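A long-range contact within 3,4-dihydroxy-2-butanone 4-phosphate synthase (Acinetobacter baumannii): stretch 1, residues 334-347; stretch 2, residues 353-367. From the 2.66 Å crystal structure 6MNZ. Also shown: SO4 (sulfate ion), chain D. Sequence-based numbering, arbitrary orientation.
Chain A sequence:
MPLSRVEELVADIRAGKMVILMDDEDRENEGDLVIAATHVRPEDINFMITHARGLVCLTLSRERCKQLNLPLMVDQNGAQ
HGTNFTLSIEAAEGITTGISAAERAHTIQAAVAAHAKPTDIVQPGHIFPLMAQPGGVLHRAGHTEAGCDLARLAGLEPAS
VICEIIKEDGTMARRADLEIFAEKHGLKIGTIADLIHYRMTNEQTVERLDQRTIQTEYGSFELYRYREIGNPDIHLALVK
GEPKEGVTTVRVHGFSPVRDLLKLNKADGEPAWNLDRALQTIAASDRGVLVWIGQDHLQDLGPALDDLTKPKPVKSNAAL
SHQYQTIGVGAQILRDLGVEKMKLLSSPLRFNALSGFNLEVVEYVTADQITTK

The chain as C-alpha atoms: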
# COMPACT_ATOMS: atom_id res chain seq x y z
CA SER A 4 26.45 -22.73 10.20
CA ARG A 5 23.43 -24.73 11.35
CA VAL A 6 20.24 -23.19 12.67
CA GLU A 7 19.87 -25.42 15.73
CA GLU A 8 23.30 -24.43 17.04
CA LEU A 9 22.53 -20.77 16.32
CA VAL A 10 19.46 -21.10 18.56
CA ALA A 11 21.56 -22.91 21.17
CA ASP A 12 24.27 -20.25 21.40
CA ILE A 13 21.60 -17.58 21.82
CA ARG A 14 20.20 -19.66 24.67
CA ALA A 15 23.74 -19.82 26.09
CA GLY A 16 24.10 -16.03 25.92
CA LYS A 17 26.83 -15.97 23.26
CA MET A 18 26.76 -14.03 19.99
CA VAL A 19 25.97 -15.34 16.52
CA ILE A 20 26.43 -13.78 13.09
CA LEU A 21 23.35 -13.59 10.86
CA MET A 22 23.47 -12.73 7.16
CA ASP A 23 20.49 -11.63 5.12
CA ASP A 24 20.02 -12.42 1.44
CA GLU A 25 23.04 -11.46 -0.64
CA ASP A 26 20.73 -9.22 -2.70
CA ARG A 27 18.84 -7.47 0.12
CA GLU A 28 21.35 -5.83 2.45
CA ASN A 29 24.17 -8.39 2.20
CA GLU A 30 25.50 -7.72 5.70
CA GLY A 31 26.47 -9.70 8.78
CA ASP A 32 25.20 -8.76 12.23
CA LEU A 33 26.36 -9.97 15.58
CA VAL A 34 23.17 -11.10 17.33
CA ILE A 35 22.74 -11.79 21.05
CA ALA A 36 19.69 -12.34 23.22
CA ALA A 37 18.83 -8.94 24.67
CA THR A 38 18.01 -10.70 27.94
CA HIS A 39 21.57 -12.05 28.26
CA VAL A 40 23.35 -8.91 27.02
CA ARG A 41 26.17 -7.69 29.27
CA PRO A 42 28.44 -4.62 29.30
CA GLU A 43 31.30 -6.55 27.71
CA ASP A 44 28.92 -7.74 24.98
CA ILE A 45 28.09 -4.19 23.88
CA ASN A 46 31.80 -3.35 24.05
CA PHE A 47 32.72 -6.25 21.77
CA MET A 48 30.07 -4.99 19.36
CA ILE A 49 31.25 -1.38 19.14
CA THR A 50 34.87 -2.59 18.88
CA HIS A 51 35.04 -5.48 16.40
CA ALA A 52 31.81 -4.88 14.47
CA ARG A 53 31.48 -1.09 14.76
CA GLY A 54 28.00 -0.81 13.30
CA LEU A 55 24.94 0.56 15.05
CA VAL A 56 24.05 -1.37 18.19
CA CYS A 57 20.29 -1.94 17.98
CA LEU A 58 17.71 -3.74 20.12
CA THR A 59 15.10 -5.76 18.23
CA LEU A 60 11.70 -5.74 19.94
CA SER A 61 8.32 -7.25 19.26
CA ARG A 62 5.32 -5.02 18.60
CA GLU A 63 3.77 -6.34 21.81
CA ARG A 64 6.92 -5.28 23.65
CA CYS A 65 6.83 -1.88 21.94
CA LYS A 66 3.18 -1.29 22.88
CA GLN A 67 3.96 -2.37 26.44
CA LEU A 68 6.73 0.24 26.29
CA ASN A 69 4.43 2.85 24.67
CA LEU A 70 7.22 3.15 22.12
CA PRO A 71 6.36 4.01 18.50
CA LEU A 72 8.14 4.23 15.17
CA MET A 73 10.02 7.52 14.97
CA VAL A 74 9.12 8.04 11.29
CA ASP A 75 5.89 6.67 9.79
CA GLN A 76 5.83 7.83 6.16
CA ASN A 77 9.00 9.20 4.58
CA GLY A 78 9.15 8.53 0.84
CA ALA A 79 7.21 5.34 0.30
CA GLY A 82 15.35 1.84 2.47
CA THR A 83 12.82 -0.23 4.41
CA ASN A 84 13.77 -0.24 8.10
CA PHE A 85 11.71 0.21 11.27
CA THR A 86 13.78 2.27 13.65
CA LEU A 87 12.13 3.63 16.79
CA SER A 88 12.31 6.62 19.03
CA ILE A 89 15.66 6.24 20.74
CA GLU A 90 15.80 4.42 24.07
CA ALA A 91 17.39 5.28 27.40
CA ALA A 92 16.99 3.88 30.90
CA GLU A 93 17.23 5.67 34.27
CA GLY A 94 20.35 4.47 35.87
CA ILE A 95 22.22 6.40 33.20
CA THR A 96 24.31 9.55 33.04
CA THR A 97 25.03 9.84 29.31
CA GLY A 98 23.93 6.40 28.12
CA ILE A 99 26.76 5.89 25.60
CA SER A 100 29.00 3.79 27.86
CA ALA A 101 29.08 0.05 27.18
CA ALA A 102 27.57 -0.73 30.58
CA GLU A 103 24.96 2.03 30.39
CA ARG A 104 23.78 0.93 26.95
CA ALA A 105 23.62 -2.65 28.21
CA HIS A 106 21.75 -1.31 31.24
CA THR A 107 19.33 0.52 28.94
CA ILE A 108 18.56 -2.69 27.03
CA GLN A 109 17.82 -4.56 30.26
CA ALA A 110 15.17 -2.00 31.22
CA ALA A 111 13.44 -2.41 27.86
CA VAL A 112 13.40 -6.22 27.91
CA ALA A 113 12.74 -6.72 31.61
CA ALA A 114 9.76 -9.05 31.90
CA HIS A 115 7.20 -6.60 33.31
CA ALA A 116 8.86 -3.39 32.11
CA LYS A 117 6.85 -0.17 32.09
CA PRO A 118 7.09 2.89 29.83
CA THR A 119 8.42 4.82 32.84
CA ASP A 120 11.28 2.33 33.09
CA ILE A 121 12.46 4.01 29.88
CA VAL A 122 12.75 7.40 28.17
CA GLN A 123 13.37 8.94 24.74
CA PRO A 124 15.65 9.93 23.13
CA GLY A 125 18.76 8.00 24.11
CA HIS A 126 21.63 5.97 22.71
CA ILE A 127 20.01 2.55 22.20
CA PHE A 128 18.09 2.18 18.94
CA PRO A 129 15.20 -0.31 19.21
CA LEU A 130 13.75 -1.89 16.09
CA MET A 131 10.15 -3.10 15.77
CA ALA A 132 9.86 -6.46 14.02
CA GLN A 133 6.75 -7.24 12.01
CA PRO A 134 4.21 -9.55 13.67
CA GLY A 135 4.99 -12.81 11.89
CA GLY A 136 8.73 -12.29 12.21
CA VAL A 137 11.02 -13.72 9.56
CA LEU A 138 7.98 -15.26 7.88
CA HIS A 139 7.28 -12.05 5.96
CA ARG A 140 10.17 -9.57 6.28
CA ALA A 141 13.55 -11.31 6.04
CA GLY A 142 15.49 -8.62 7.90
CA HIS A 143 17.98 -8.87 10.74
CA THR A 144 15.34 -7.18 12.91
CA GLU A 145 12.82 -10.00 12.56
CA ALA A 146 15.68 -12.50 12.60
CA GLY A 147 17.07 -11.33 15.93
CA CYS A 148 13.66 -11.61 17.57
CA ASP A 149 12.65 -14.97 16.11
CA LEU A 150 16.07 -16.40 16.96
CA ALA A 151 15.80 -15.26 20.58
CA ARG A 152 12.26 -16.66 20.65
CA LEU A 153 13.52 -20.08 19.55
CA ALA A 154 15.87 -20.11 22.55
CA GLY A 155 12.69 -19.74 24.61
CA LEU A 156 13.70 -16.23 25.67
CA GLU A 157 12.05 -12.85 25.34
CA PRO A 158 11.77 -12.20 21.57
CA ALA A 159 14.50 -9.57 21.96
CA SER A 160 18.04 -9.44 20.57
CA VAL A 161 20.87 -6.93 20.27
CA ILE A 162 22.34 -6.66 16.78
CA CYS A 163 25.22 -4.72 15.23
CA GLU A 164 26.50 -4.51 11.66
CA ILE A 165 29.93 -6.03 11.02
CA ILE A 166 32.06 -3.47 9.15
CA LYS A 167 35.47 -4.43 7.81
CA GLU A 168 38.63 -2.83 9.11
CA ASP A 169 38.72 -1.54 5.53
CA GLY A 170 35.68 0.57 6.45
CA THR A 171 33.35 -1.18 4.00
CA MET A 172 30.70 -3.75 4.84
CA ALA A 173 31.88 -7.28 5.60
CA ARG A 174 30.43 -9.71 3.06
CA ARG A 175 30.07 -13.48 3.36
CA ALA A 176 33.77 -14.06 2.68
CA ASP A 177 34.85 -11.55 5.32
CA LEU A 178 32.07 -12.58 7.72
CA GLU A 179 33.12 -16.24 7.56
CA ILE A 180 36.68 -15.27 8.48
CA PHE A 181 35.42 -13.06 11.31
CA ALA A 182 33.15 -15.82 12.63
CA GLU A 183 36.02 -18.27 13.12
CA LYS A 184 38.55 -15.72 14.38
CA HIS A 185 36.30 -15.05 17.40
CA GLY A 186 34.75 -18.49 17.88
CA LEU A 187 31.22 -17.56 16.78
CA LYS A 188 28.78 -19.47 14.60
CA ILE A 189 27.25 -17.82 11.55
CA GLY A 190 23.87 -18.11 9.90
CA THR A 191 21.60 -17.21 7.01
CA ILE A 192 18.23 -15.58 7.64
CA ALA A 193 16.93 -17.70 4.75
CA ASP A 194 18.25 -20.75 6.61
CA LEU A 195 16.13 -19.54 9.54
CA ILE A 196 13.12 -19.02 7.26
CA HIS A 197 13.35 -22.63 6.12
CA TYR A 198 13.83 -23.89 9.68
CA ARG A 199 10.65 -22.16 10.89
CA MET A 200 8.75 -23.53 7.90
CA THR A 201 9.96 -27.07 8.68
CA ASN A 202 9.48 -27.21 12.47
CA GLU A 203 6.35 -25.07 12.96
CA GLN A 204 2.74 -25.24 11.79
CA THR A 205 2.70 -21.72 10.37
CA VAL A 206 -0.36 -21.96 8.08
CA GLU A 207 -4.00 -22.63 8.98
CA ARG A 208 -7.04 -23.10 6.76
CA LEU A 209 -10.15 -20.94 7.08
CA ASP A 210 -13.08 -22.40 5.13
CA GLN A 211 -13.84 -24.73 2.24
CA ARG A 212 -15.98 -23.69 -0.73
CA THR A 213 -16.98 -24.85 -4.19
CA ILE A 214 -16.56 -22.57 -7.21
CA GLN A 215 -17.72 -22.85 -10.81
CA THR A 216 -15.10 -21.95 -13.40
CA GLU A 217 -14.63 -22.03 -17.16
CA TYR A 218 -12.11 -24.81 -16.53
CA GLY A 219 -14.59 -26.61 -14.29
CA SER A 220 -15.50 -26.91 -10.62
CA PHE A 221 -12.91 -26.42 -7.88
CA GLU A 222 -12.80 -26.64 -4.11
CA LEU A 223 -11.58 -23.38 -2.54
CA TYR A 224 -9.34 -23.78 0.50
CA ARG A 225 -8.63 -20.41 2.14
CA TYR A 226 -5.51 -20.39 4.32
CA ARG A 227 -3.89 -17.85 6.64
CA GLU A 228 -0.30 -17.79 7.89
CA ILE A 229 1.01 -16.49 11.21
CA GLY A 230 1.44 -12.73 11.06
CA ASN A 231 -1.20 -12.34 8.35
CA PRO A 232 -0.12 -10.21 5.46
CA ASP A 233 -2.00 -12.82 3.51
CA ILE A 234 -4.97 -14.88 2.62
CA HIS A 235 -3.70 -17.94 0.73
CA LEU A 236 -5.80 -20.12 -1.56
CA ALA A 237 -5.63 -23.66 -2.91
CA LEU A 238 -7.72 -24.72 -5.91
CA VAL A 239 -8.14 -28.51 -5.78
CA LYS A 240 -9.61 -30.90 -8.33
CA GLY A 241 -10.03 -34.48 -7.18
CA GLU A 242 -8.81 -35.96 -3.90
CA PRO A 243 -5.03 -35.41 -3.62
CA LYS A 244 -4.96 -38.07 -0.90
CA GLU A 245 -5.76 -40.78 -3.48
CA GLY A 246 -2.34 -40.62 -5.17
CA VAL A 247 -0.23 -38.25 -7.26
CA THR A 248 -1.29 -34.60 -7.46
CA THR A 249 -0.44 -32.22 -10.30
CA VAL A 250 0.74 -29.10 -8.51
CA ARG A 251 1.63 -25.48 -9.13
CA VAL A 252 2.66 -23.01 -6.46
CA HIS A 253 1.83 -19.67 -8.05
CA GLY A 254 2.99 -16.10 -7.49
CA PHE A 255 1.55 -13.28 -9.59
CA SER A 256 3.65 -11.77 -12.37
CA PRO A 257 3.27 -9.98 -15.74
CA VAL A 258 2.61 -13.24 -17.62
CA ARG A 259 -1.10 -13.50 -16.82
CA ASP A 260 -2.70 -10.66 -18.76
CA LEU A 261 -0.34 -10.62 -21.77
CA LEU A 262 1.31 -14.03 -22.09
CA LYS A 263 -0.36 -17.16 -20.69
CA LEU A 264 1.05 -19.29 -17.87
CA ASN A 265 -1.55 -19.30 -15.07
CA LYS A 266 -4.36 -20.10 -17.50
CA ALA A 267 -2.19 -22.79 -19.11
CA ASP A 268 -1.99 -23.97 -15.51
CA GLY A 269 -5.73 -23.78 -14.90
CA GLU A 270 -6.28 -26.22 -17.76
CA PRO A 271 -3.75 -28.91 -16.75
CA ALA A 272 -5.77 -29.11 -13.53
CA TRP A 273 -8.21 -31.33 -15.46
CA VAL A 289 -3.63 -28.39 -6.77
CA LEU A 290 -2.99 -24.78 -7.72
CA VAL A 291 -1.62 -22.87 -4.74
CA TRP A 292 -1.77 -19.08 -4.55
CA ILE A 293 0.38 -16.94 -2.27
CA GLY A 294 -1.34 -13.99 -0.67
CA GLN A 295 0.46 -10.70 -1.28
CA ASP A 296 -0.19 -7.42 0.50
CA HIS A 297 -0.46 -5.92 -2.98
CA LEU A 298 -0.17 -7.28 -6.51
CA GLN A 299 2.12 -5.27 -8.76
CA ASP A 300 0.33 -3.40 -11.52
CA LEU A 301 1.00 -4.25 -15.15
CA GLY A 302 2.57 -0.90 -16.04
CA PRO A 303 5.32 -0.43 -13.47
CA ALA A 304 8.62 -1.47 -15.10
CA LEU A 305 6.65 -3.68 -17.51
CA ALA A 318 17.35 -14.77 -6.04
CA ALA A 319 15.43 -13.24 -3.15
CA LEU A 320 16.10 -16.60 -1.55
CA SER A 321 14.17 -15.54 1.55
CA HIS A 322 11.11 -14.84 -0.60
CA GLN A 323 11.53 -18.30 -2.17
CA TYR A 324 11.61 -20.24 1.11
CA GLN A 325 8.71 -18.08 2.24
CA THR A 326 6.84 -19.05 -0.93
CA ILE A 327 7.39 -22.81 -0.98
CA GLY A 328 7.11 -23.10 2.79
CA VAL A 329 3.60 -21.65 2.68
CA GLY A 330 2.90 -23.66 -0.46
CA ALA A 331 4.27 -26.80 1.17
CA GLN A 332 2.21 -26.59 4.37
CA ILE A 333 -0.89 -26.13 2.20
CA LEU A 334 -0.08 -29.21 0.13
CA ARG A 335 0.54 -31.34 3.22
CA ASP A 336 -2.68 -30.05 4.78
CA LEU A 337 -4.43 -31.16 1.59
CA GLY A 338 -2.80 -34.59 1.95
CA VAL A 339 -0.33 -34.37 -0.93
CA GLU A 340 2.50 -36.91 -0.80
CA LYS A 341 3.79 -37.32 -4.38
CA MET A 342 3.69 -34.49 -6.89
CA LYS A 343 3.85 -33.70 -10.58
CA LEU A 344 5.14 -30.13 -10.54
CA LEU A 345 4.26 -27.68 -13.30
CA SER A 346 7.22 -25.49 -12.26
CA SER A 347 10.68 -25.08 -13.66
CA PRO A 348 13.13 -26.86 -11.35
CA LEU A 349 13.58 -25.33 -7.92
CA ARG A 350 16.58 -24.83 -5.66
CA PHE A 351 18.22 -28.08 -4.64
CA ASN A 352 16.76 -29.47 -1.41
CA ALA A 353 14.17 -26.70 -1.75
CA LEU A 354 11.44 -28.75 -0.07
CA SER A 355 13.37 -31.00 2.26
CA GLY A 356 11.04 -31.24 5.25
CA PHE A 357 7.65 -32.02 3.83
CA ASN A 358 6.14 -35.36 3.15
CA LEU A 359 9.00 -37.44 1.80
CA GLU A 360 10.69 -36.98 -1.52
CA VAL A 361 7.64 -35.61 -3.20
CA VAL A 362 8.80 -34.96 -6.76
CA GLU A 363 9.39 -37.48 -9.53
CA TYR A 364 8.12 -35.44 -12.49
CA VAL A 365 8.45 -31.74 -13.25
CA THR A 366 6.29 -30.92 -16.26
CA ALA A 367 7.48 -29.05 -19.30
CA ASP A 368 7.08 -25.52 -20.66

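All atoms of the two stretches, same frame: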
# COMPACT_ATOMS: atom_id res chain seq x y z
N LEU A 334 0.01 -27.95 0.85
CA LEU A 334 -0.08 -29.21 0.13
C LEU A 334 -0.08 -30.40 1.08
O LEU A 334 -0.80 -31.38 0.84
CB LEU A 334 1.07 -29.32 -0.87
CG LEU A 334 1.04 -28.27 -1.99
CD1 LEU A 334 2.39 -28.18 -2.69
CD2 LEU A 334 -0.06 -28.59 -2.99
N ARG A 335 0.66 -30.31 2.19
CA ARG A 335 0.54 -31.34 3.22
C ARG A 335 -0.84 -31.33 3.86
O ARG A 335 -1.41 -32.39 4.13
CB ARG A 335 1.62 -31.14 4.28
CG ARG A 335 1.53 -32.15 5.42
CD ARG A 335 2.81 -32.18 6.24
NE ARG A 335 2.99 -30.97 7.03
CZ ARG A 335 4.08 -30.21 7.03
NH1 ARG A 335 5.14 -30.54 6.29
NH2 ARG A 335 4.12 -29.12 7.78
N ASP A 336 -1.35 -30.14 4.18
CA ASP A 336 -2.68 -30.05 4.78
C ASP A 336 -3.74 -30.64 3.86
O ASP A 336 -4.71 -31.24 4.34
CB ASP A 336 -3.01 -28.59 5.11
CG ASP A 336 -4.42 -28.42 5.63
OD1 ASP A 336 -4.65 -28.71 6.82
OD2 ASP A 336 -5.30 -27.97 4.86
N LEU A 337 -3.54 -30.52 2.55
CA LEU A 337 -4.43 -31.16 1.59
C LEU A 337 -4.16 -32.65 1.43
O LEU A 337 -4.96 -33.34 0.79
CB LEU A 337 -4.30 -30.47 0.23
CG LEU A 337 -4.73 -29.00 0.20
CD1 LEU A 337 -4.25 -28.32 -1.08
CD2 LEU A 337 -6.24 -28.88 0.34
N GLY A 338 -3.11 -33.17 2.04
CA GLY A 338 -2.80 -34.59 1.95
C GLY A 338 -1.99 -34.98 0.74
O GLY A 338 -2.10 -36.12 0.28
N VAL A 339 -1.19 -34.07 0.20
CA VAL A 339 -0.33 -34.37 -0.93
C VAL A 339 0.93 -35.07 -0.44
O VAL A 339 1.50 -34.70 0.59
CB VAL A 339 0.01 -33.08 -1.70
CG1 VAL A 339 0.89 -33.39 -2.90
CG2 VAL A 339 -1.27 -32.38 -2.14
N GLU A 340 1.32 -36.13 -1.15
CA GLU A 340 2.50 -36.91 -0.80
C GLU A 340 3.43 -37.17 -1.97
O GLU A 340 4.63 -37.40 -1.74
CB GLU A 340 2.09 -38.26 -0.19
CG GLU A 340 3.21 -38.98 0.55
CD GLU A 340 2.79 -40.35 1.06
OE1 GLU A 340 3.68 -41.19 1.29
OE2 GLU A 340 1.57 -40.58 1.22
N LYS A 341 2.95 -37.12 -3.21
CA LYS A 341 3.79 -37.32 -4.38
C LYS A 341 3.24 -36.44 -5.50
O LYS A 341 2.04 -36.48 -5.79
CB LYS A 341 3.80 -38.79 -4.82
CG LYS A 341 4.51 -39.73 -3.86
CD LYS A 341 4.46 -41.17 -4.36
CE LYS A 341 4.95 -42.14 -3.30
NZ LYS A 341 4.81 -43.56 -3.73
N MET A 342 4.11 -35.64 -6.11
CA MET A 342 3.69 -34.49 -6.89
C MET A 342 4.15 -34.63 -8.33
O MET A 342 5.26 -35.11 -8.60
CB MET A 342 4.26 -33.18 -6.32
CG MET A 342 3.45 -32.60 -5.17
SD MET A 342 3.99 -30.94 -4.72
CE MET A 342 5.63 -31.25 -4.06
N LYS A 343 3.40 -34.00 -9.22
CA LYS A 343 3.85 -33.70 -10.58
C LYS A 343 3.85 -32.18 -10.74
O LYS A 343 2.80 -31.56 -10.90
CB LYS A 343 2.93 -34.38 -11.60
CG LYS A 343 2.91 -33.75 -12.98
CD LYS A 343 2.14 -34.64 -13.95
CE LYS A 343 1.53 -33.84 -15.09
NZ LYS A 343 0.73 -34.71 -15.99
N LEU A 344 5.03 -31.58 -10.60
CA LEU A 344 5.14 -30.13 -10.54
C LEU A 344 5.08 -29.54 -11.94
O LEU A 344 5.84 -29.93 -12.83
CB LEU A 344 6.44 -29.71 -9.86
CG LEU A 344 6.58 -29.94 -8.35
CD1 LEU A 344 7.88 -29.31 -7.85
CD2 LEU A 344 5.39 -29.38 -7.59
N LEU A 345 4.29 -28.47 -12.08
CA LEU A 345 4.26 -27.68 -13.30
C LEU A 345 5.23 -26.50 -13.25
O LEU A 345 5.07 -25.54 -14.02
CB LEU A 345 2.84 -27.18 -13.56
CG LEU A 345 1.75 -28.26 -13.50
CD1 LEU A 345 0.43 -27.70 -14.01
CD2 LEU A 345 2.16 -29.49 -14.29
N SER A 346 6.23 -26.55 -12.38
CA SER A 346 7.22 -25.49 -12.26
C SER A 346 8.50 -25.88 -12.98
O SER A 346 8.79 -27.06 -13.20
CB SER A 346 7.52 -25.19 -10.79
OG SER A 346 6.36 -24.73 -10.11
N SER A 347 9.28 -24.87 -13.35
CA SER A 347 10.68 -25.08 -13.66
C SER A 347 11.44 -25.46 -12.39
O SER A 347 10.98 -25.19 -11.28
CB SER A 347 11.28 -23.82 -14.27
OG SER A 347 11.27 -22.75 -13.35
N ALA A 353 15.08 -27.81 -2.03
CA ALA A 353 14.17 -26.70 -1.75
C ALA A 353 13.09 -27.11 -0.75
O ALA A 353 12.60 -26.26 0.00
CB ALA A 353 13.54 -26.21 -3.05
N LEU A 354 12.64 -28.36 -0.81
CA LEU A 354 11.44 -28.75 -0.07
C LEU A 354 11.77 -29.37 1.29
O LEU A 354 11.61 -28.71 2.33
CB LEU A 354 10.63 -29.75 -0.90
CG LEU A 354 9.82 -29.24 -2.09
CD1 LEU A 354 10.70 -28.81 -3.25
CD2 LEU A 354 8.84 -30.32 -2.56
N SER A 355 12.40 -30.54 1.28
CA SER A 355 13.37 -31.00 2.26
C SER A 355 12.81 -31.40 3.62
O SER A 355 13.44 -32.19 4.33
CB SER A 355 14.42 -29.92 2.52
OG SER A 355 15.30 -30.34 3.55
N GLY A 356 11.55 -31.08 3.90
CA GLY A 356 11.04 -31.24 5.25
C GLY A 356 9.62 -31.73 5.27
O GLY A 356 9.13 -32.22 6.30
N PHE A 357 9.09 -31.93 4.07
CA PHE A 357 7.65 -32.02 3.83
C PHE A 357 7.43 -33.34 3.11
O PHE A 357 7.68 -33.44 1.90
CB PHE A 357 7.16 -30.82 3.03
CG PHE A 357 7.51 -29.49 3.65
CD1 PHE A 357 8.80 -28.98 3.55
CD2 PHE A 357 6.54 -28.71 4.27
CE1 PHE A 357 9.13 -27.78 4.15
CE2 PHE A 357 6.85 -27.46 4.77
CZ PHE A 357 8.15 -27.00 4.72
N ASN A 358 6.92 -34.34 3.82
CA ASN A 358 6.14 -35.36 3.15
C ASN A 358 6.94 -36.09 2.07
O ASN A 358 6.53 -36.03 0.92
CB ASN A 358 4.88 -34.79 2.48
CG ASN A 358 3.78 -34.48 3.47
OD1 ASN A 358 2.95 -33.61 3.22
ND2 ASN A 358 3.61 -35.35 4.46
N LEU A 359 7.74 -37.08 2.45
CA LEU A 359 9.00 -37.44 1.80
C LEU A 359 9.08 -37.10 0.31
O LEU A 359 8.56 -36.05 -0.08
CB LEU A 359 9.13 -38.96 1.89
CG LEU A 359 7.87 -39.51 1.18
CD1 LEU A 359 8.06 -39.81 -0.32
CD2 LEU A 359 7.28 -40.74 1.87
N GLU A 360 10.09 -37.64 -0.37
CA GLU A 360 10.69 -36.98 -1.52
C GLU A 360 9.66 -36.84 -2.64
O GLU A 360 9.26 -37.85 -3.23
CB GLU A 360 11.90 -37.78 -2.02
CG GLU A 360 12.30 -37.56 -3.48
CD GLU A 360 13.39 -38.51 -3.94
OE1 GLU A 360 13.85 -39.33 -3.11
OE2 GLU A 360 13.64 -38.59 -5.16
N VAL A 361 8.99 -35.68 -2.66
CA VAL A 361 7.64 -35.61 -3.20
C VAL A 361 7.61 -35.56 -4.71
O VAL A 361 6.58 -35.89 -5.31
CB VAL A 361 6.89 -34.35 -2.71
CG1 VAL A 361 5.49 -34.33 -3.26
CG2 VAL A 361 6.84 -34.28 -1.22
N VAL A 362 8.75 -35.33 -5.35
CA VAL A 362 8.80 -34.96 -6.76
C VAL A 362 9.48 -36.10 -7.52
O VAL A 362 10.61 -36.48 -7.21
CB VAL A 362 9.55 -33.63 -6.97
CG1 VAL A 362 9.35 -33.13 -8.39
CG2 VAL A 362 9.06 -32.59 -5.97
N GLU A 363 8.77 -36.64 -8.52
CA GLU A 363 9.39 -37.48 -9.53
C GLU A 363 9.36 -36.86 -10.92
O GLU A 363 10.18 -37.22 -11.76
CB GLU A 363 8.69 -38.84 -9.60
CG GLU A 363 8.86 -39.68 -8.35
CD GLU A 363 7.87 -39.33 -7.26
OE1 GLU A 363 6.98 -38.48 -7.51
OE2 GLU A 363 7.96 -39.90 -6.15
N TYR A 364 8.48 -35.89 -11.15
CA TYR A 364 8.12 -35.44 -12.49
C TYR A 364 7.87 -33.95 -12.39
O TYR A 364 6.90 -33.53 -11.75
CB TYR A 364 6.89 -36.19 -12.99
CG TYR A 364 6.44 -35.89 -14.41
CD1 TYR A 364 7.36 -35.52 -15.38
CD2 TYR A 364 5.18 -36.29 -14.83
CE1 TYR A 364 6.99 -35.43 -16.71
CE2 TYR A 364 4.79 -36.17 -16.15
CZ TYR A 364 5.69 -35.69 -17.08
OH TYR A 364 5.28 -35.48 -18.37
N VAL A 365 8.74 -33.14 -12.99
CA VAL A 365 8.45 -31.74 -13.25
C VAL A 365 8.02 -31.63 -14.71
O VAL A 365 8.71 -32.12 -15.61
CB VAL A 365 9.67 -30.85 -12.96
CG1 VAL A 365 9.88 -30.71 -11.46
CG2 VAL A 365 10.93 -31.40 -13.61
N THR A 366 6.90 -30.97 -14.94
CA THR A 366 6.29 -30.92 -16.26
C THR A 366 6.90 -29.78 -17.06
O THR A 366 7.38 -28.79 -16.51
CB THR A 366 4.77 -30.77 -16.14
OG1 THR A 366 4.27 -31.73 -15.20
CG2 THR A 366 4.10 -30.99 -17.49
N ALA A 367 6.67 -29.82 -18.37
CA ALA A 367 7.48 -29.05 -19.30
C ALA A 367 6.87 -27.67 -19.48
O ALA A 367 6.08 -27.21 -18.65
CB ALA A 367 7.61 -29.79 -20.63
S SO4 D . 8.01 -21.30 -13.76
O1 SO4 D . 7.79 -21.19 -12.32
O2 SO4 D . 7.63 -22.64 -14.21
O3 SO4 D . 7.20 -20.30 -14.46
O4 SO4 D . 9.42 -21.08 -14.06

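Stretch 1 enters in the last turn of a helix, passes through a short strand, Met 342 to Leu 344, and ends in a loop. Gly 338 is the first residue to abandon helical geometry: its positive phi (86°) is one that a side chain would oppose, since a CB would be jammed against the preceding carbonyl, so glycine suits the place. The resulting Schellman motif is closed by two backbone bonds, Val 339 N to Leu 334 O (2.8 Å) and Gly 338 N to Arg 335 O (2.8 Å). Beyond it the chain extends and runs parallel to stretch 2, with Met 342 beside Val 362 and Leu 344 beside Val 365.

Three backbone hydrogen bonds join the strands. Met 342 N donates to Val 361 O (2.6 Å), Leu 344 N donates to Tyr 364 O (2.9 Å), and Leu 344 O accepts from Thr 366 N (2.6 Å), the straightest of the three at 170°. Leu 344 thus uses both its amide and its carbonyl, as a residue in a parallel ladder can. Stretch 2 turns a corner at Glu 363, and the pairing resumes beyond it. CA-H...O contacts supplement the ladder: Lys 341 CA and Lys 343 CA lie 3.3 Å from Val 361 O and Tyr 364 O respectively, and Val 365 CA lies 3.2 Å from Leu 344 O.

Side chains alternate regularly in stretch 1, but the corner at Glu 363 shifts the phase in stretch 2, so that Val 362 and Val 365 lie on one face with Met 342 and Leu 344. There Met 342 and Leu 344 are buried, Val 362 is partly exposed and Val 365 exposed, and apolar side chains fill the space between the strands. The long, unbranched Met 342 extends its CE to within 3.2 Å of Val 361 CG1 and 3.7 Å of Leu 354 CD2, linking residues well separated along stretch 2. Leu 344 CD1 meets Val 362 CG2 at 4.0 Å, while its CB lies 3.9 Å from Val 365 CG1; beta-branched valine suits an extended backbone.

On the other face, Lys 343 lays its aliphatic chain near the Tyr 364 ring, CD to CD2 3.6 Å. This side is more open to solvent, and lysine can set its methylenes beside an aromatic ring while keeping its charged end free. Thr 366 points toward stretch 1; its OG1 adds a weak hydrogen bond to Leu 344 O (3.4 Å) and approaches Leu 345 CD2 (3.2 Å).

Nearer the helix, Arg 335 reaches across so that NH1 lies 3.1 Å from Phe 357 CD2, its long side chain bringing the guanidinium against the buried Phe 357 at an oblique angle. Altogether the stretches bury 951 Å². At the far end, Ser 347 binds a sulfate, probably from the crystallisation liquor, through N to O2 (2.9 Å) and OG to O4 (2.6 Å).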